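Local coordinates for protein putative aminooxidase (Propionibacterium acnes, PDB 2BA9) that produces conjugated linoleic acid by isomerising a polyunsaturated fatty acid, probably with the aid of its bound flavin-adenine dinucleotide, at residues 3-7 against 28-32; 23-27 against 72-76; 80-86 against 198-202; 231-236 against 394-398. One frame throughout, in Å; residues are numbered along the deposited sequence.

Contact 1. Residues 3-7 against 28-32; sequences ISKDS and AGFHD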
loop_
_atom_site.group_PDB
_atom_site.type_symbol
_atom_site.label_atom_id
_atom_site.label_comp_id
_atom_site.label_asym_id
_atom_site.label_seq_id
_atom_site.Cartn_x
_atom_site.Cartn_y
_atom_site.Cartn_z
ATOM N N ILE A 3 -15.266 19.188 14.988
ATOM C CA ILE A 3 -15.978 18.194 15.787
ATOM C C ILE A 3 -15.742 18.490 17.272
ATOM O O ILE A 3 -14.669 18.941 17.651
ATOM C CB ILE A 3 -15.463 16.743 15.469
ATOM C CG1 ILE A 3 -15.506 16.435 13.958
ATOM C CG2 ILE A 3 -16.234 15.700 16.248
ATOM C CD1 ILE A 3 -16.855 16.587 13.302
ATOM N N SER A 4 -16.746 18.229 18.105
ATOM C CA SER A 4 -16.605 18.356 19.559
ATOM C C SER A 4 -15.748 17.214 20.138
ATOM O O SER A 4 -15.828 16.083 19.673
ATOM C CB SER A 4 -17.993 18.384 20.211
ATOM O OG SER A 4 -17.919 18.311 21.622
ATOM N N LYS A 5 -14.945 17.514 21.159
ATOM C CA LYS A 5 -14.051 16.509 21.778
ATOM C C LYS A 5 -14.818 15.434 22.546
ATOM O O LYS A 5 -14.278 14.344 22.810
ATOM C CB LYS A 5 -13.045 17.149 22.744
ATOM C CG LYS A 5 -12.274 18.350 22.207
ATOM C CD LYS A 5 -11.352 17.969 21.084
ATOM C CE LYS A 5 -10.661 19.198 20.510
ATOM N NZ LYS A 5 -9.628 19.704 21.438
ATOM N N ASP A 6 -16.059 15.741 22.929
ATOM C CA ASP A 6 -16.942 14.743 23.540
ATOM C C ASP A 6 -17.629 13.861 22.486
ATOM O O ASP A 6 -18.541 13.096 22.801
ATOM C CB ASP A 6 -17.964 15.409 24.481
ATOM C CG ASP A 6 -19.134 16.073 23.750
ATOM O OD1 ASP A 6 -19.047 16.343 22.532
ATOM O OD2 ASP A 6 -20.159 16.339 24.421
ATOM N N SER A 7 -17.203 13.977 21.231
ATOM C CA SER A 7 -17.741 13.120 20.199
ATOM C C SER A 7 -17.219 11.709 20.408
ATOM O O SER A 7 -16.021 11.500 20.666
ATOM C CB SER A 7 -17.380 13.629 18.803
ATOM O OG SER A 7 -18.016 14.870 18.538
ATOM N N ALA A 28 -4.808 15.231 19.561
ATOM C CA ALA A 28 -5.575 16.470 19.377
ATOM C C ALA A 28 -6.598 16.701 20.488
ATOM O O ALA A 28 -7.273 17.739 20.507
ATOM C CB ALA A 28 -6.289 16.452 18.019
ATOM N N GLY A 29 -6.724 15.748 21.406
ATOM C CA GLY A 29 -7.622 15.893 22.551
ATOM C C GLY A 29 -8.970 15.215 22.381
ATOM O O GLY A 29 -9.911 15.501 23.120
ATOM N N PHE A 30 -9.061 14.318 21.407
ATOM C CA PHE A 30 -10.261 13.506 21.205
ATOM C C PHE A 30 -10.051 12.131 21.870
ATOM O O PHE A 30 -9.434 11.224 21.283
ATOM C CB PHE A 30 -10.560 13.360 19.701
ATOM C CG PHE A 30 -11.030 14.641 19.033
ATOM C CD1 PHE A 30 -12.389 14.912 18.891
ATOM C CD2 PHE A 30 -10.111 15.564 18.531
ATOM C CE1 PHE A 30 -12.823 16.070 18.269
ATOM C CE2 PHE A 30 -10.539 16.743 17.900
ATOM C CZ PHE A 30 -11.897 16.995 17.768
ATOM N N HIS A 31 -10.569 11.974 23.092
ATOM C CA HIS A 31 -10.299 10.766 23.909
ATOM C C HIS A 31 -11.380 9.673 23.897
ATOM O O HIS A 31 -11.189 8.597 24.480
ATOM C CB HIS A 31 -10.082 11.163 25.366
ATOM C CG HIS A 31 -9.006 12.175 25.561
ATOM N ND1 HIS A 31 -7.667 11.859 25.472
ATOM C CD2 HIS A 31 -9.068 13.496 25.850
ATOM C CE1 HIS A 31 -6.949 12.946 25.697
ATOM N NE2 HIS A 31 -7.775 13.953 25.929
ATOM N N ASP A 32 -12.518 9.957 23.277
ATOM C CA ASP A 32 -13.622 9.001 23.209
ATOM C C ASP A 32 -13.677 8.409 21.803
ATOM O O ASP A 32 -14.621 8.608 21.054
ATOM C CB ASP A 32 -14.937 9.690 23.583
ATOM C CG ASP A 32 -16.075 8.722 23.797
ATOM O OD1 ASP A 32 -15.951 7.517 23.465
ATOM O OD2 ASP A 32 -17.115 9.185 24.311
HETATM O O HOH W 1 -13.576 11.916 21.584
HETATM O O HOH W 2 -17.721 11.662 25.072
#
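Two bends in the K5 chain, at chi2 (-66°) and chi4 (73°), bring CD over the F30 ring and turn NZ toward the carbonyl of A28, where helix 16-28 ends. That helix end is a Schellman motif within the Rossmann-like beta-alpha-beta unit, and G29, with its positive phi, leads out of it toward strand 33-36. K5 CD sits almost at the middle of one ring face, 3.4 Å from the centroid of F30, a textbook CH-pi contact. The ring edge faces backbone oxygens instead: S4 O lies 3.3 Å from F30 CE1, with I3 O close to the same rim, and the I3 side chain crosses the phenyl at about a right angle. Such a lysine does two jobs, since NZ also donates to A28 O over 3.2 Å, within the carbonyl plane. The loop before strand 9-12 is itself shaped by a type I turn from S4 to S7, in which both N and OG of S7 donate to S4 O from the same face of its plane. Farther along, where S7 and D32 face each other, water joins the loops: one molecule donates to K5 O and S7 O and accepts from D32 N at 2.8 Å.

Contact 2. Residues 23-27 against 72-76; sequences MYLEQ and EIMDR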
loop_
_atom_site.group_PDB
_atom_site.type_symbol
_atom_site.label_atom_id
_atom_site.label_comp_id
_atom_site.label_asym_id
_atom_site.label_seq_id
_atom_site.Cartn_x
_atom_site.Cartn_y
_atom_site.Cartn_z
ATOM N N MET A 23 -4.236 7.409 17.154
ATOM C CA MET A 23 -3.077 8.173 17.671
ATOM C C MET A 23 -3.264 9.670 17.556
ATOM O O MET A 23 -3.047 10.399 18.516
ATOM C CB MET A 23 -1.802 7.804 16.906
ATOM C CG MET A 23 -0.584 8.677 17.223
ATOM S SD MET A 23 0.841 8.255 16.218
ATOM C CE MET A 23 1.914 9.669 16.427
ATOM N N TYR A 24 -3.631 10.137 16.371
ATOM C CA TYR A 24 -3.659 11.583 16.115
ATOM C C TYR A 24 -4.921 12.259 16.633
ATOM O O TYR A 24 -4.905 13.460 16.947
ATOM C CB TYR A 24 -3.409 11.890 14.631
ATOM C CG TYR A 24 -1.946 11.697 14.270
ATOM C CD1 TYR A 24 -0.971 12.596 14.703
ATOM C CD2 TYR A 24 -1.536 10.600 13.530
ATOM C CE1 TYR A 24 0.384 12.394 14.397
ATOM C CE2 TYR A 24 -0.199 10.395 13.219
ATOM C CZ TYR A 24 0.752 11.284 13.648
ATOM O OH TYR A 24 2.064 11.033 13.319
ATOM N N LEU A 25 -6.007 11.499 16.741
ATOM C CA LEU A 25 -7.199 12.006 17.417
ATOM C C LEU A 25 -6.885 12.190 18.901
ATOM O O LEU A 25 -7.133 13.263 19.469
ATOM C CB LEU A 25 -8.407 11.078 17.202
ATOM C CG LEU A 25 -9.129 11.291 15.862
ATOM C CD1 LEU A 25 -10.035 10.111 15.494
ATOM C CD2 LEU A 25 -9.929 12.593 15.889
ATOM N N GLU A 26 -6.327 11.143 19.511
ATOM C CA GLU A 26 -5.927 11.191 20.910
ATOM C C GLU A 26 -5.089 12.443 21.171
ATOM O O GLU A 26 -5.394 13.216 22.075
ATOM C CB GLU A 26 -5.135 9.938 21.284
ATOM C CG GLU A 26 -4.915 9.775 22.779
ATOM C CD GLU A 26 -4.150 8.514 23.115
ATOM O OE1 GLU A 26 -4.657 7.420 22.827
ATOM O OE2 GLU A 26 -3.051 8.625 23.689
ATOM N N GLN A 27 -4.056 12.638 20.353
ATOM C CA GLN A 27 -3.109 13.757 20.513
ATOM C C GLN A 27 -3.716 15.155 20.321
ATOM O O GLN A 27 -3.213 16.131 20.878
ATOM C CB GLN A 27 -1.898 13.557 19.593
ATOM C CG GLN A 27 -1.006 12.400 20.035
ATOM C CD GLN A 27 0.185 12.156 19.126
ATOM O OE1 GLN A 27 1.074 11.381 19.462
ATOM N NE2 GLN A 27 0.210 12.813 17.974
ATOM N N GLU A 72 7.266 9.754 13.271
ATOM C CA GLU A 72 6.476 10.208 14.432
ATOM C C GLU A 72 5.886 9.043 15.241
ATOM O O GLU A 72 5.797 9.108 16.485
ATOM C CB GLU A 72 5.345 11.125 13.989
ATOM C CG GLU A 72 5.745 12.571 13.799
ATOM C CD GLU A 72 4.580 13.409 13.327
ATOM O OE1 GLU A 72 3.437 13.139 13.752
ATOM O OE2 GLU A 72 4.804 14.331 12.519
ATOM N N ILE A 73 5.477 8.000 14.517
ATOM C CA ILE A 73 4.935 6.788 15.115
ATOM C C ILE A 73 6.011 6.067 15.909
ATOM O O ILE A 73 5.763 5.678 17.050
ATOM C CB ILE A 73 4.313 5.832 14.050
ATOM C CG1 ILE A 73 3.060 6.458 13.433
ATOM C CG2 ILE A 73 3.956 4.486 14.667
ATOM C CD1 ILE A 73 2.456 5.651 12.281
ATOM N N MET A 74 7.209 5.907 15.332
ATOM C CA MET A 74 8.336 5.282 16.054
ATOM C C MET A 74 8.750 6.082 17.314
ATOM O O MET A 74 9.149 5.493 18.323
ATOM C CB MET A 74 9.557 5.093 15.131
ATOM C CG MET A 74 9.366 4.078 14.003
ATOM S SD MET A 74 10.901 3.692 13.113
ATOM C CE MET A 74 10.969 5.051 11.946
ATOM N N ASP A 75 8.668 7.414 17.252
ATOM C CA ASP A 75 8.996 8.263 18.406
ATOM C C ASP A 75 8.077 7.904 19.571
ATOM O O ASP A 75 8.494 7.856 20.738
ATOM C CB ASP A 75 8.802 9.755 18.113
ATOM C CG ASP A 75 9.748 10.302 17.061
ATOM O OD1 ASP A 75 10.791 9.679 16.756
ATOM O OD2 ASP A 75 9.430 11.392 16.541
ATOM N N ARG A 76 6.814 7.671 19.236
ATOM C CA ARG A 76 5.791 7.337 20.228
ATOM C C ARG A 76 5.966 5.934 20.817
ATOM O O ARG A 76 5.703 5.708 22.005
ATOM C CB ARG A 76 4.408 7.467 19.589
ATOM C CG ARG A 76 3.297 7.523 20.598
ATOM C CD ARG A 76 1.955 7.678 19.950
ATOM N NE ARG A 76 0.923 7.216 20.863
ATOM C CZ ARG A 76 0.079 7.979 21.548
ATOM N NH1 ARG A 76 0.072 9.308 21.423
ATOM N NH2 ARG A 76 -0.788 7.388 22.361
HETATM O O HOH W 3 -1.666 10.827 23.413
HETATM O O HOH W 4 3.135 12.950 16.635
#
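Helix 16-28, the first helix of the Rossmann-like dinucleotide-binding unit, meets helix 68-77 here, and the case illustrates how long side chains can join helices that do not pack closely. The two short segments cross at 70° with their axes 12.8 Å apart, so the space is spanned by extended chains. R76 reaches across: with CG anti to the backbone N (chi1 -164°) and the chain straight to NE, its guanidinium arrives beside E26 and Q27. Both acceptors lie at its edge, near its plane. NH2 forms a salt bridge to E26 OE2 at 2.9 Å, a fairly straight bond (163°) that meets the carboxylate from above its plane, while NH1 donates to Q27 OE1 at 3.0 Å. Outside the pair, T215 takes the NE hydrogen of R76, and Y33 and the backbone of E217 bind E26 OE1, so the arginine and the carboxylate each have more than one partner. A water also links E26 OE2 to R76 NH1.

Beside this polar group M23, likewise extended, slides past R76 in the opposite direction, its CG 3.9 Å from R76 CD, and SD reaches I73 CG1 at 4.0 Å. L212 of helix 204-215 covers M23, I73 and R76. At the other end of the contact Y24 crosses E72 at about a right angle. E72 OE1 lies at the edge of the Y24 ring and accepts from its hydroxyl; it also takes a hydrogen bond from a water that in turn accepts from Q27 NE2 at 3.2 Å.

Contact 3. Residues 80-86 against 198-202; sequences KVDGPKL and LWTWA
T200 and G83 meet where two loops cross, and the T200 side chain uses both of its branches. OG1 donates to P84 O at 2.8 Å, approaching from above the carbonyl plane, while CG2 is pressed against L86 CD1 at 3.2 Å, tighter than ordinary van der Waals contact. A chi1 of 64° sets OG1 between the backbone N and the carbonyl carbon and thereby divides the two tasks. The T200 carbonyl is used as well, accepting from G83 N at 2.9 Å. Beside it the carboxylate of D82 turns back across the crossing, and OD1 receives the amide of A202 in a 3.0 Å bond with an N-H...O angle of 159°. G83 brings no side chain, which lets its CA come within 3.2 Å of A202 N.

These loops join three helices of the amine-oxidase-like fold: residues 80-86 leave helix 68-77 for strand 88-91, whereas the loop 198-202 connects helix 187-195 to helix 204-215. On the helix 68-77 side, V81 places CG2 over one face of the W199 indole, 3.8 Å from the centroid of the five-membered ring, and CG1 against W199 CB. M74 of that helix backs V81, W199 and W201 together. At the opposite end a water accepts from L86 N and donates to L198 O. Further out, R316 binds the carbonyl of W201, whose side chain comes within about 7 Å of the flavin cofactor, and W317 packs on P84.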
loop_
_atom_site.group_PDB
_atom_site.type_symbol
_atom_site.label_atom_id
_atom_site.label_comp_id
_atom_site.label_asym_id
_atom_site.label_seq_id
_atom_site.Cartn_x
_atom_site.Cartn_y
_atom_site.Cartn_z
ATOM N N LYS A 80 12.803 1.318 16.459
ATOM C CA LYS A 80 13.932 1.817 15.688
ATOM C C LYS A 80 13.980 1.090 14.366
ATOM O O LYS A 80 13.539 -0.056 14.256
ATOM C CB LYS A 80 15.265 1.570 16.422
ATOM C CG LYS A 80 15.282 1.924 17.899
ATOM C CD LYS A 80 15.204 3.421 18.125
ATOM C CE LYS A 80 15.361 3.782 19.594
ATOM N NZ LYS A 80 15.199 5.258 19.808
ATOM N N VAL A 81 14.552 1.762 13.373
ATOM C CA VAL A 81 14.871 1.137 12.096
ATOM C C VAL A 81 16.090 0.236 12.333
ATOM O O VAL A 81 17.216 0.722 12.411
ATOM C CB VAL A 81 15.151 2.217 11.009
ATOM C CG1 VAL A 81 15.570 1.563 9.680
ATOM C CG2 VAL A 81 13.931 3.101 10.816
ATOM N N ASP A 82 15.858 -1.066 12.477
ATOM C CA ASP A 82 16.924 -1.997 12.883
ATOM C C ASP A 82 16.949 -3.313 12.099
ATOM O O ASP A 82 17.552 -4.271 12.537
ATOM C CB ASP A 82 16.833 -2.281 14.396
ATOM C CG ASP A 82 15.453 -2.827 14.831
ATOM O OD1 ASP A 82 14.617 -3.167 13.963
ATOM O OD2 ASP A 82 15.204 -2.916 16.058
ATOM N N GLY A 83 16.311 -3.347 10.931
ATOM C CA GLY A 83 16.220 -4.567 10.133
ATOM C C GLY A 83 17.452 -4.842 9.277
ATOM O O GLY A 83 18.360 -4.013 9.187
ATOM N N PRO A 84 17.489 -6.014 8.627
ATOM C CA PRO A 84 18.641 -6.305 7.775
ATOM C C PRO A 84 18.645 -5.428 6.520
ATOM O O PRO A 84 17.581 -5.121 5.969
ATOM C CB PRO A 84 18.486 -7.796 7.432
ATOM C CG PRO A 84 17.159 -8.237 7.954
ATOM C CD PRO A 84 16.479 -7.089 8.626
ATOM N N LYS A 85 19.839 -5.022 6.095
ATOM C CA LYS A 85 20.012 -4.125 4.957
ATOM C C LYS A 85 19.448 -4.795 3.708
ATOM O O LYS A 85 19.547 -6.012 3.553
ATOM C CB LYS A 85 21.499 -3.784 4.767
ATOM C CG LYS A 85 21.780 -2.594 3.829
ATOM C CD LYS A 85 23.289 -2.364 3.609
ATOM C CE LYS A 85 23.597 -0.947 3.077
ATOM N NZ LYS A 85 23.692 0.091 4.161
ATOM N N LEU A 86 18.823 -4.003 2.843
ATOM C CA LEU A 86 18.267 -4.513 1.592
ATOM C C LEU A 86 19.278 -4.394 0.453
ATOM O O LEU A 86 20.013 -3.432 0.362
ATOM C CB LEU A 86 16.992 -3.755 1.239
ATOM C CG LEU A 86 15.792 -4.222 2.058
ATOM C CD1 LEU A 86 14.724 -3.179 2.033
ATOM C CD2 LEU A 86 15.276 -5.567 1.555
ATOM N N LEU A 198 16.985 2.568 2.422
ATOM C CA LEU A 198 15.689 1.953 2.728
ATOM C C LEU A 198 15.603 1.417 4.160
ATOM O O LEU A 198 16.517 0.727 4.631
ATOM C CB LEU A 198 15.429 0.811 1.747
ATOM C CG LEU A 198 15.243 1.219 0.285
ATOM C CD1 LEU A 198 15.485 0.042 -0.652
ATOM C CD2 LEU A 198 13.858 1.792 0.073
ATOM N N TRP A 199 14.503 1.724 4.849
ATOM C CA TRP A 199 14.267 1.207 6.197
ATOM C C TRP A 199 13.674 -0.197 6.172
ATOM O O TRP A 199 12.809 -0.504 5.352
ATOM C CB TRP A 199 13.288 2.091 6.965
ATOM C CG TRP A 199 13.696 3.494 7.181
ATOM C CD1 TRP A 199 14.928 4.039 7.003
ATOM C CD2 TRP A 199 12.857 4.542 7.671
ATOM N NE1 TRP A 199 14.903 5.368 7.334
ATOM C CE2 TRP A 199 13.641 5.700 7.750
ATOM C CE3 TRP A 199 11.507 4.607 8.054
ATOM C CZ2 TRP A 199 13.130 6.913 8.202
ATOM C CZ3 TRP A 199 11.002 5.801 8.492
ATOM C CH2 TRP A 199 11.806 6.943 8.566
ATOM N N THR A 200 14.142 -1.036 7.089
ATOM C CA THR A 200 13.530 -2.324 7.390
ATOM C C THR A 200 13.549 -2.490 8.898
ATOM O O THR A 200 14.268 -1.779 9.606
ATOM C CB THR A 200 14.281 -3.532 6.770
ATOM O OG1 THR A 200 15.602 -3.640 7.326
ATOM C CG2 THR A 200 14.378 -3.407 5.249
ATOM N N TRP A 201 12.773 -3.455 9.379
ATOM C CA TRP A 201 12.616 -3.681 10.811
ATOM C C TRP A 201 12.884 -5.148 11.131
ATOM O O TRP A 201 12.296 -6.030 10.502
ATOM C CB TRP A 201 11.199 -3.258 11.226
ATOM C CG TRP A 201 10.998 -1.778 11.093
ATOM C CD1 TRP A 201 11.205 -0.839 12.060
ATOM C CD2 TRP A 201 10.598 -1.064 9.926
ATOM N NE1 TRP A 201 10.935 0.409 11.578
ATOM C CE2 TRP A 201 10.565 0.304 10.266
ATOM C CE3 TRP A 201 10.246 -1.444 8.631
ATOM C CZ2 TRP A 201 10.199 1.297 9.353
ATOM C CZ3 TRP A 201 9.886 -0.458 7.721
ATOM C CH2 TRP A 201 9.859 0.899 8.092
ATOM N N ALA A 202 13.781 -5.396 12.089
ATOM C CA ALA A 202 14.139 -6.767 12.524
ATOM C C ALA A 202 12.922 -7.561 12.964
ATOM O O ALA A 202 12.774 -8.736 12.609
ATOM C CB ALA A 202 15.167 -6.740 13.676
HETATM O O HOH W 5 18.114 -1.480 3.833
#

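Contact 4. Residues 231-236 against 394-398; sequences REDGKV and RNTFY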
loop_
_atom_site.group_PDB
_atom_site.type_symbol
_atom_site.label_atom_id
_atom_site.label_comp_id
_atom_site.label_asym_id
_atom_site.label_seq_id
_atom_site.Cartn_x
_atom_site.Cartn_y
_atom_site.Cartn_z
ATOM N N ARG A 231 -27.068 5.247 9.662
ATOM C CA ARG A 231 -26.684 6.599 10.045
ATOM C C ARG A 231 -27.863 7.554 9.962
ATOM O O ARG A 231 -27.934 8.391 9.066
ATOM C CB ARG A 231 -25.539 7.089 9.163
ATOM C CG ARG A 231 -24.222 6.414 9.450
ATOM C CD ARG A 231 -23.303 6.496 8.262
ATOM N NE ARG A 231 -23.835 5.775 7.101
ATOM C CZ ARG A 231 -23.407 5.931 5.845
ATOM N NH1 ARG A 231 -23.953 5.223 4.864
ATOM N NH2 ARG A 231 -22.434 6.792 5.561
ATOM N N GLU A 232 -28.766 7.444 10.927
ATOM C CA GLU A 232 -29.947 8.290 10.979
ATOM C C GLU A 232 -29.902 9.216 12.192
ATOM O O GLU A 232 -29.100 9.028 13.103
ATOM C CB GLU A 232 -31.221 7.441 11.030
ATOM C CG GLU A 232 -31.136 6.083 10.351
ATOM C CD GLU A 232 -30.863 4.957 11.349
ATOM O OE1 GLU A 232 -29.681 4.721 11.706
ATOM O OE2 GLU A 232 -31.844 4.312 11.785
ATOM N N ASP A 233 -30.771 10.227 12.176
ATOM C CA ASP A 233 -30.966 11.144 13.311
ATOM C C ASP A 233 -29.679 11.868 13.735
ATOM O O ASP A 233 -29.596 12.403 14.848
ATOM C CB ASP A 233 -31.555 10.391 14.515
ATOM C CG ASP A 233 -32.748 9.505 14.143
ATOM O OD1 ASP A 233 -33.726 10.022 13.556
ATOM O OD2 ASP A 233 -32.700 8.287 14.450
ATOM N N GLY A 234 -28.690 11.890 12.844
ATOM C CA GLY A 234 -27.405 12.542 13.108
ATOM C C GLY A 234 -26.424 11.701 13.906
ATOM O O GLY A 234 -25.456 12.231 14.448
ATOM N N LYS A 235 -26.667 10.392 13.963
ATOM C CA LYS A 235 -25.823 9.457 14.718
ATOM C C LYS A 235 -25.399 8.272 13.867
ATOM O O LYS A 235 -25.951 8.031 12.793
ATOM C CB LYS A 235 -26.572 8.929 15.943
ATOM C CG LYS A 235 -27.129 9.996 16.849
ATOM C CD LYS A 235 -26.038 10.896 17.425
ATOM C CE LYS A 235 -26.652 11.985 18.300
ATOM N NZ LYS A 235 -27.587 12.857 17.521
ATOM N N VAL A 236 -24.416 7.534 14.374
ATOM C CA VAL A 236 -23.944 6.323 13.735
ATOM C C VAL A 236 -24.248 5.134 14.629
ATOM O O VAL A 236 -23.685 5.012 15.722
ATOM C CB VAL A 236 -22.420 6.365 13.493
ATOM C CG1 VAL A 236 -21.942 5.037 12.953
ATOM C CG2 VAL A 236 -22.051 7.490 12.543
ATOM N N ARG A 394 -23.229 12.987 6.979
ATOM C CA ARG A 394 -23.826 12.139 8.006
ATOM C C ARG A 394 -22.759 11.598 8.935
ATOM O O ARG A 394 -22.733 10.403 9.251
ATOM C CB ARG A 394 -24.656 11.019 7.380
ATOM C CG ARG A 394 -25.975 11.523 6.801
ATOM C CD ARG A 394 -26.467 10.618 5.703
ATOM N NE ARG A 394 -27.128 9.430 6.226
ATOM C CZ ARG A 394 -27.122 8.233 5.642
ATOM N NH1 ARG A 394 -26.466 8.015 4.513
ATOM N NH2 ARG A 394 -27.777 7.232 6.201
ATOM N N ASN A 395 -21.868 12.504 9.344
ATOM C CA ASN A 395 -20.814 12.220 10.316
ATOM C C ASN A 395 -19.916 11.047 9.939
ATOM O O ASN A 395 -19.370 10.366 10.809
ATOM C CB ASN A 395 -21.436 11.992 11.692
ATOM C CG ASN A 395 -22.364 13.109 12.092
ATOM O OD1 ASN A 395 -22.036 14.281 11.920
ATOM N ND2 ASN A 395 -23.522 12.763 12.629
ATOM N N THR A 396 -19.766 10.837 8.633
ATOM C CA THR A 396 -18.932 9.778 8.101
ATOM C C THR A 396 -17.757 10.407 7.384
ATOM O O THR A 396 -17.948 11.293 6.545
ATOM C CB THR A 396 -19.700 8.919 7.099
ATOM O OG1 THR A 396 -20.890 8.418 7.719
ATOM C CG2 THR A 396 -18.834 7.757 6.619
ATOM N N PHE A 397 -16.551 9.945 7.718
ATOM C CA PHE A 397 -15.328 10.399 7.073
ATOM C C PHE A 397 -14.642 9.223 6.384
ATOM O O PHE A 397 -14.775 8.073 6.809
ATOM C CB PHE A 397 -14.409 11.081 8.082
ATOM C CG PHE A 397 -14.987 12.342 8.660
ATOM C CD1 PHE A 397 -14.741 13.574 8.061
ATOM C CD2 PHE A 397 -15.794 12.298 9.799
ATOM C CE1 PHE A 397 -15.260 14.730 8.591
ATOM C CE2 PHE A 397 -16.335 13.459 10.326
ATOM C CZ PHE A 397 -16.066 14.678 9.724
ATOM N N TYR A 398 -13.935 9.535 5.301
ATOM C CA TYR A 398 -13.350 8.547 4.392
ATOM C C TYR A 398 -11.833 8.653 4.395
ATOM O O TYR A 398 -11.287 9.743 4.199
ATOM C CB TYR A 398 -13.901 8.766 2.977
ATOM C CG TYR A 398 -15.425 8.833 2.950
ATOM C CD1 TYR A 398 -16.199 7.686 3.135
ATOM C CD2 TYR A 398 -16.088 10.041 2.764
ATOM C CE1 TYR A 398 -17.593 7.747 3.136
ATOM C CE2 TYR A 398 -17.480 10.104 2.761
ATOM C CZ TYR A 398 -18.222 8.953 2.947
ATOM O OH TYR A 398 -19.591 9.018 2.926
#
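R231 and R394 face each other where the tight turn in the loop between strands 226-230 and 236-240 meets the start of strand 396-398, an outermost strand of the parallel Rossmann-like sheet. The turn is type I', E232 to K235, closed by K235 N donating to E232 O. Just ahead of it, the carbonyl of R231 is doubly satisfied: R394 grips it side-on with two nitrogens, NE and NH2, each 3.1 Å from R231 O. NE lies in the carbonyl plane, NH2 well above it. A bend at chi3 (80°) curls the R394 chain so that its guanidinium comes over the R231 side chain.

The two guanidinium planes are 36° apart, and R394 NH1 lies above one face of the R231 group, 3.8 Å from its NH1. Carboxylates probably offset this pairing of like charges: D264 forms salt bridges to both arginines, and E269 binds R231 while also accepting from the hydroxyl of Y398.

T396 is the relay to the strand. Its OG1 accepts from R231 NH2 in a nearly straight bond (173°) lying in the guanidinium plane, and donates in turn to the carbonyl of R394, so both roles of the hydroxyl are filled. Backbone bonds from N395 and F397 to L250 tie this strand to its neighbour 249-252. At the turn itself, N395 ND2 comes 2.7 Å from G234 O, but at an angle too poor for a hydrogen bond.

How the contacts relate
Contacts 1 and 2 share helix 16-28 and touch at its C-terminal end, where L25 O probably accepts from F30 N; along the chain their segments alternate. Contact 4 meets contact 1 through I3 and F397, their centres about 16 Å apart. Contact 1 leads into strands 9-12 and 33-36 and contact 4 contains strand 396-398, all of one parallel sheet. Contact 3 follows helix 68-77 of contact 2 in sequence, and the two touch through M74, their centres about 21 Å apart. Contacts 1, 2 and 3 open in that order; contact 4 closes last and returns the chain to the sheet beside contact 1, about 41 Å from contact 3 between centres.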